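Local coordinates for VapB family protein (Caulobacter crescentus, PDB 5K8J), which acts as the antitoxin of the VapBC1 toxin-antitoxin pair, inhibiting the PIN-domain ribonuclease VapC and binding DNA, probably through its dimeric N-terminal domain, at the interface of chains A and B and the interface of chains A and C. Numbering follows the deposited sequence. Chains: chain A/B, VapB family protein; chain C, Ribonuclease VapC.

Contact 1: the interface of chains A and B. Residues chain A 39, 46; chain B 8-11, 24-25, 29.
A:Leu39 lies against B:Ala10 as an antiparallel bridge, joining strand 37-42 of one antitoxin copy to strand 7-12 of the other. Two backbone bonds close the bridge. A:Leu39 N gives its hydrogen to B:Ala10 O at 3.0 Å, and B:Ala10 N returns one to A:Leu39 O at 2.9 Å. The second bond runs in the carbonyl plane of A:Leu39; in the first, the donor is tilted from the plane of its acceptor. Both polar groups of A:Leu39 are thus paired across the chains, and the residue is held from its backbone while its side chain packs.

The tight part is all aliphatic. With CG turned opposite the carbonyl carbon (chi1 -61°), A:Leu39 carries its branch over toward chain B, and chi2 of 87° parts the methyls. CD2 meets B:Leu25 CD2 at 3.7 Å, the two leucine side chains crossing at about a right angle, whereas CD1 turns toward B:Ala10 O and the CA of B:Thr11. From the loop after strand 21-25, B:Leu29 sets CD1 against A:Leu39 CB at 3.5 Å. A:Leu46, on the neighbouring strand 45-50, comes tip to tip with B:Leu25, CD2 to CD2 at 3.7 Å. One methyl of B:Leu25 therefore touches leucines from two strands of chain A.

Toward the rim the contact thins out. B:Thr11 and B:Arg24 lose little surface to chain A, and the poorly ordered B:Arg24 approaches A:Leu39 CD2 through its backbone carbonyl. B:Arg9 offers A:Leu39 O its CB, at 3.4 Å, while its guanidinium extends away from the leucines. Grip and packing are therefore concentrated on A:Leu39. Repeated about the two-fold with the chains exchanged, this patch joins the strands of the N-terminal domains into one intertwined dimer, in the manner of the AbrB-type (swapped-hairpin) domains to which the sequence appears to belong, and probably forms the DNA-binding unit.

Contact 2: the interface of chains A and C. Residues chain A 62, 65-66; chain C 54, 57-58, 61.
This is an antitoxin-toxin interface: the end of an antitoxin helix and the turn after it dock on helix 49-65 of VapC, tying the inhibitor to its ribonuclease. C:Arg58 does the polar work. Its terminal NH1 spans two backbone carbonyls of chain A, giving hydrogen bonds to A:Leu62 O at 2.8 Å and to A:Pro66 O at 3.2 Å. Neither is straight, and both acceptors sit nearly 30° out of the guanidinium plane; the A:Pro66 carbonyl receives its donor from above its own plane. A bend at chi3 (59°) turns the guanidinium toward this pair of acceptors, and A:Leu62 CD2 covers one of its faces, 4.0 Å above the centre.

That same methyl presses on C:Val61 CG2 at 3.3 Å, closer than usual for two carbons, the two side chains running alongside in opposite senses. Selenomethionine A:Met65 folds at chi3 (75°) so that CE lies over the C:Ser57 hydroxymethyl, 3.3 Å from OG and 3.6 Å from CB, and beside C:Arg58 CG. C:Ser57 OG is already tied to C:Leu54 O one helical turn back. At the far end the A:Pro66 ring crosses C:Leu54 at about a right angle, CB to CD2 at 3.8 Å.

In the fold, A:Leu62 lies near the C-terminal end of helix 55-64, A:Met65 and A:Pro66 follow in the loop, and C:Leu54, C:Ser57, C:Arg58 and C:Val61 line one face of helix 49-65 of the PIN-domain toxin.

Contact 1: the interface of chains A and B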
ATOM      1  N   LEU A  39     -13.248 -22.259  -5.568  1.00 19.02           N
ATOM      2  CA  LEU A  39     -12.961 -21.154  -6.476  1.00 20.18           C
ATOM      3  C   LEU A  39     -14.274 -20.745  -7.122  1.00 18.83           C
ATOM      4  O   LEU A  39     -14.907 -21.552  -7.804  1.00 22.02           O
ATOM      5  CB  LEU A  39     -11.961 -21.566  -7.555  1.00 23.61           C
ATOM      6  CG  LEU A  39     -10.579 -22.014  -7.069  1.00 26.96           C
ATOM      7  CD1 LEU A  39     -10.574 -23.487  -6.743  1.00 24.02           C
ATOM      8  CD2 LEU A  39      -9.555 -21.709  -8.161  1.00 33.96           C
ATOM      9  N   LEU A  46     -12.724 -13.287  -8.940  1.00 17.44           N
ATOM     10  CA  LEU A  46     -12.546 -14.663  -8.512  1.00 17.95           C
ATOM     11  C   LEU A  46     -12.310 -14.687  -7.014  1.00 16.70           C
ATOM     12  O   LEU A  46     -11.459 -13.951  -6.506  1.00 15.98           O
ATOM     13  CB  LEU A  46     -11.357 -15.274  -9.249  1.00 18.39           C
ATOM     14  CG  LEU A  46     -10.991 -16.712  -8.923  1.00 20.05           C
ATOM     15  CD1 LEU A  46     -12.094 -17.641  -9.373  1.00 26.54           C
ATOM     16  CD2 LEU A  46      -9.669 -17.028  -9.648  1.00 23.73           C
TER
ATOM     17  N   ALA B   8     -19.404 -19.078 -12.238  1.00 25.43           N
ATOM     18  CA  ALA B   8     -18.850 -20.414 -12.415  1.00 27.22           C
ATOM     19  C   ALA B   8     -18.061 -20.783 -11.167  1.00 24.83           C
ATOM     20  O   ALA B   8     -17.579 -19.907 -10.438  1.00 23.23           O
ATOM     21  CB  ALA B   8     -17.949 -20.495 -13.653  1.00 27.52           C
ATOM     22  N   ARG B   9     -17.938 -22.081 -10.909  1.00 24.21           N
ATOM     23  CA  ARG B   9     -17.202 -22.495  -9.726  1.00 22.31           C
ATOM     24  C   ARG B   9     -16.495 -23.826  -9.945  1.00 23.38           C
ATOM     25  O   ARG B   9     -16.880 -24.626 -10.793  1.00 29.23           O
ATOM     26  CB  ARG B   9     -18.113 -22.563  -8.498  1.00 29.41           C
ATOM     27  CG  ARG B   9     -19.053 -23.733  -8.413  1.00 31.28           C
ATOM     28  CD  ARG B   9     -19.809 -23.665  -7.074  1.00 40.00           C
ATOM     29  NE  ARG B   9     -20.599 -22.434  -6.975  1.00 48.71           N
ATOM     30  CZ  ARG B   9     -21.069 -21.909  -5.841  1.00 49.56           C
ATOM     31  NH1 ARG B   9     -20.834 -22.494  -4.666  1.00 37.28           N
ATOM     32  NH2 ARG B   9     -21.769 -20.777  -5.884  1.00 53.16           N
ATOM     33  N   ALA B  10     -15.435 -24.044  -9.168  1.00 26.46           N
ATOM     34  CA  ALA B  10     -14.651 -25.269  -9.231  1.00 25.31           C
ATOM     35  C   ALA B  10     -14.072 -25.540  -7.846  1.00 22.85           C
ATOM     36  O   ALA B  10     -14.167 -24.714  -6.935  1.00 24.75           O
ATOM     37  CB  ALA B  10     -13.528 -25.161 -10.263  1.00 25.97           C
ATOM     38  N   THR B  11     -13.498 -26.731  -7.678  1.00 27.75           N
ATOM     39  CA  THR B  11     -12.689 -27.012  -6.503  1.00 26.69           C
ATOM     40  C   THR B  11     -11.335 -27.529  -6.956  1.00 33.45           C
ATOM     41  O   THR B  11     -11.199 -28.074  -8.054  1.00 32.51           O
ATOM     42  CB  THR B  11     -13.340 -28.030  -5.567  1.00 32.44           C
ATOM     43  OG1 THR B  11     -13.679 -29.211  -6.302  1.00 41.38           O
ATOM     44  CG2 THR B  11     -14.583 -27.436  -4.921  1.00 34.15           C
ATOM     45  N   ARG B  24      -4.476 -23.676 -10.735  1.00 36.80           N
ATOM     46  CA  ARG B  24      -5.001 -23.794 -12.086  1.00 33.98           C
ATOM     47  C   ARG B  24      -6.415 -23.255 -12.109  1.00 30.86           C
ATOM     48  O   ARG B  24      -7.167 -23.396 -11.139  1.00 36.33           O
ATOM     49  CB  ARG B  24      -5.006 -25.243 -12.581  1.00 38.43           C
ATOM     50  CG  ARG B  24      -3.642 -25.869 -12.745  1.00 47.31           C
ATOM     51  CD  ARG B  24      -3.769 -27.328 -13.192  1.00 63.26           C
ATOM     52  NE  ARG B  24      -2.886 -28.198 -12.417  1.00 72.78           N
ATOM     53  CZ  ARG B  24      -1.595 -28.380 -12.676  1.00 73.03           C
ATOM     54  NH1 ARG B  24      -0.876 -29.188 -11.906  1.00 73.61           N
ATOM     55  NH2 ARG B  24      -1.024 -27.762 -13.704  1.00 70.53           N
ATOM     56  N   LEU B  25      -6.760 -22.606 -13.204  1.00 37.76           N
ATOM     57  CA  LEU B  25      -8.089 -22.032 -13.368  1.00 33.42           C
ATOM     58  C   LEU B  25      -8.712 -22.683 -14.588  1.00 33.98           C
ATOM     59  O   LEU B  25      -8.229 -22.463 -15.715  1.00 40.78           O
ATOM     60  CB  LEU B  25      -8.023 -20.513 -13.533  1.00 31.45           C
ATOM     61  CG  LEU B  25      -7.326 -19.744 -12.414  1.00 28.97           C
ATOM     62  CD1 LEU B  25      -7.355 -18.270 -12.712  1.00 33.02           C
ATOM     63  CD2 LEU B  25      -7.950 -20.017 -11.053  1.00 29.68           C
ATOM     64  N   LEU B  29     -13.303 -20.327 -15.354  1.00 27.96           N
ATOM     65  CA  LEU B  29     -12.819 -19.424 -14.322  1.00 24.34           C
ATOM     66  C   LEU B  29     -11.654 -18.564 -14.782  1.00 23.92           C
ATOM     67  O   LEU B  29     -11.310 -17.600 -14.088  1.00 27.93           O
ATOM     68  CB  LEU B  29     -12.374 -20.206 -13.071  1.00 28.81           C
ATOM     69  CG  LEU B  29     -13.391 -20.990 -12.230  1.00 39.40           C
ATOM     70  CD1 LEU B  29     -12.709 -21.564 -10.998  1.00 42.04           C
ATOM     71  CD2 LEU B  29     -14.563 -20.135 -11.803  1.00 41.82           C
TER

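Contact 2: the interface of chains A and C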
ATOM      1  N   LEU A  62     -27.794 -26.553  10.460  1.00 28.02           N
ATOM      2  CA  LEU A  62     -28.476 -25.652  11.387  1.00 24.92           C
ATOM      3  C   LEU A  62     -29.937 -26.054  11.592  1.00 32.31           C
ATOM      4  O   LEU A  62     -30.454 -25.977  12.711  1.00 31.78           O
ATOM      5  CB  LEU A  62     -28.378 -24.219  10.875  1.00 25.35           C
ATOM      6  CG  LEU A  62     -26.972 -23.612  10.927  1.00 21.43           C
ATOM      7  CD1 LEU A  62     -26.921 -22.288  10.208  1.00 21.24           C
ATOM      8  CD2 LEU A  62     -26.490 -23.447  12.367  1.00 24.05           C
HETATM    9  N   MSE A  65     -30.674 -28.729  14.089  1.00 33.47           N
HETATM   10  CA  MSE A  65     -30.354 -28.391  15.463  1.00 26.60           C
HETATM   11  C   MSE A  65     -31.464 -27.548  16.065  1.00 30.97           C
HETATM   12  O   MSE A  65     -32.138 -26.819  15.336  1.00 30.06           O
HETATM   13  CB  MSE A  65     -29.045 -27.619  15.515  1.00 28.85           C
HETATM   14  CG  MSE A  65     -27.865 -28.417  15.042  1.00 30.28           C
HETATM   15 SE   MSE A  65     -26.364 -27.234  14.692  0.88 34.67          SE
HETATM   16  CE  MSE A  65     -25.835 -26.864  16.484  1.00 25.80           C
ATOM     17  N   PRO A  66     -31.645 -27.621  17.382  1.00 30.57           N
ATOM     18  CA  PRO A  66     -32.567 -26.694  18.043  1.00 31.09           C
ATOM     19  C   PRO A  66     -32.065 -25.271  17.878  1.00 32.84           C
ATOM     20  O   PRO A  66     -30.881 -25.042  17.654  1.00 29.75           O
ATOM     21  CB  PRO A  66     -32.530 -27.127  19.511  1.00 34.81           C
ATOM     22  CG  PRO A  66     -31.899 -28.481  19.513  1.00 35.28           C
ATOM     23  CD  PRO A  66     -30.983 -28.513  18.347  1.00 36.05           C
TER
ATOM     24  N   LEU C  54     -26.936 -23.245  22.863  1.00 19.24           N
ATOM     25  CA  LEU C  54     -27.356 -23.353  21.463  1.00 20.27           C
ATOM     26  C   LEU C  54     -26.662 -22.318  20.596  1.00 18.52           C
ATOM     27  O   LEU C  54     -26.298 -22.605  19.450  1.00 22.71           O
ATOM     28  CB  LEU C  54     -28.870 -23.221  21.343  1.00 20.65           C
ATOM     29  CG  LEU C  54     -29.608 -24.469  21.797  1.00 29.96           C
ATOM     30  CD1 LEU C  54     -31.067 -24.172  21.771  1.00 28.42           C
ATOM     31  CD2 LEU C  54     -29.292 -25.650  20.879  1.00 36.53           C
ATOM     32  N   SER C  57     -23.063 -23.695  19.864  1.00 18.18           N
ATOM     33  CA  SER C  57     -22.996 -24.816  18.930  0.53 20.64           C
ATOM     34  C   SER C  57     -23.327 -24.369  17.510  1.00 19.89           C
ATOM     35  O   SER C  57     -22.681 -24.810  16.554  1.00 22.84           O
ATOM     36  CB  SER C  57     -23.923 -25.953  19.373  0.53 22.02           C
ATOM     37  OG  SER C  57     -25.277 -25.557  19.448  0.53 24.38           O
ATOM     38  N   ARG C  58     -24.334 -23.502  17.356  1.00 18.36           N
ATOM     39  CA  ARG C  58     -24.738 -23.051  16.026  1.00 19.41           C
ATOM     40  C   ARG C  58     -23.710 -22.092  15.441  1.00 21.18           C
ATOM     41  O   ARG C  58     -23.401 -22.167  14.246  1.00 18.71           O
ATOM     42  CB  ARG C  58     -26.134 -22.415  16.090  1.00 18.19           C
ATOM     43  CG  ARG C  58     -27.202 -23.465  16.518  1.00 18.82           C
ATOM     44  CD  ARG C  58     -28.563 -22.872  16.808  1.00 22.50           C
ATOM     45  NE  ARG C  58     -29.019 -22.201  15.616  1.00 26.00           N
ATOM     46  CZ  ARG C  58     -29.744 -22.754  14.656  1.00 28.95           C
ATOM     47  NH1 ARG C  58     -30.194 -24.002  14.749  1.00 26.15           N
ATOM     48  NH2 ARG C  58     -30.030 -22.027  13.590  1.00 24.39           N
ATOM     49  N   VAL C  61     -20.773 -24.209  14.086  1.00 19.89           N
ATOM     50  CA  VAL C  61     -20.973 -24.782  12.749  1.00 18.16           C
ATOM     51  C   VAL C  61     -20.820 -23.704  11.678  1.00 19.45           C
ATOM     52  O   VAL C  61     -20.184 -23.933  10.646  1.00 22.28           O
ATOM     53  CB  VAL C  61     -22.323 -25.531  12.641  1.00 24.60           C
ATOM     54  CG1 VAL C  61     -22.399 -26.665  13.659  1.00 26.74           C
ATOM     55  CG2 VAL C  61     -23.487 -24.638  12.835  1.00 40.25           C
TER

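The centres of the C-alpha atoms of contact 1 and contact 2 lie about 30 Å apart, and the two have no residue in common. Chain A takes part in both, meeting strands 7-12 and 21-25 of chain B in contact 1 and helix 49-65 of chain C in contact 2. Its strand 45-50 runs into helix 55-64 through a short connection, so one polypeptide passes from the dimerising domain to the toxin and physically connects toxin binding with the probable DNA-binding end. The deposited assembly holds four of each protein; these two contacts account for antitoxin pairing and toxin attachment, and other contacts must complete it.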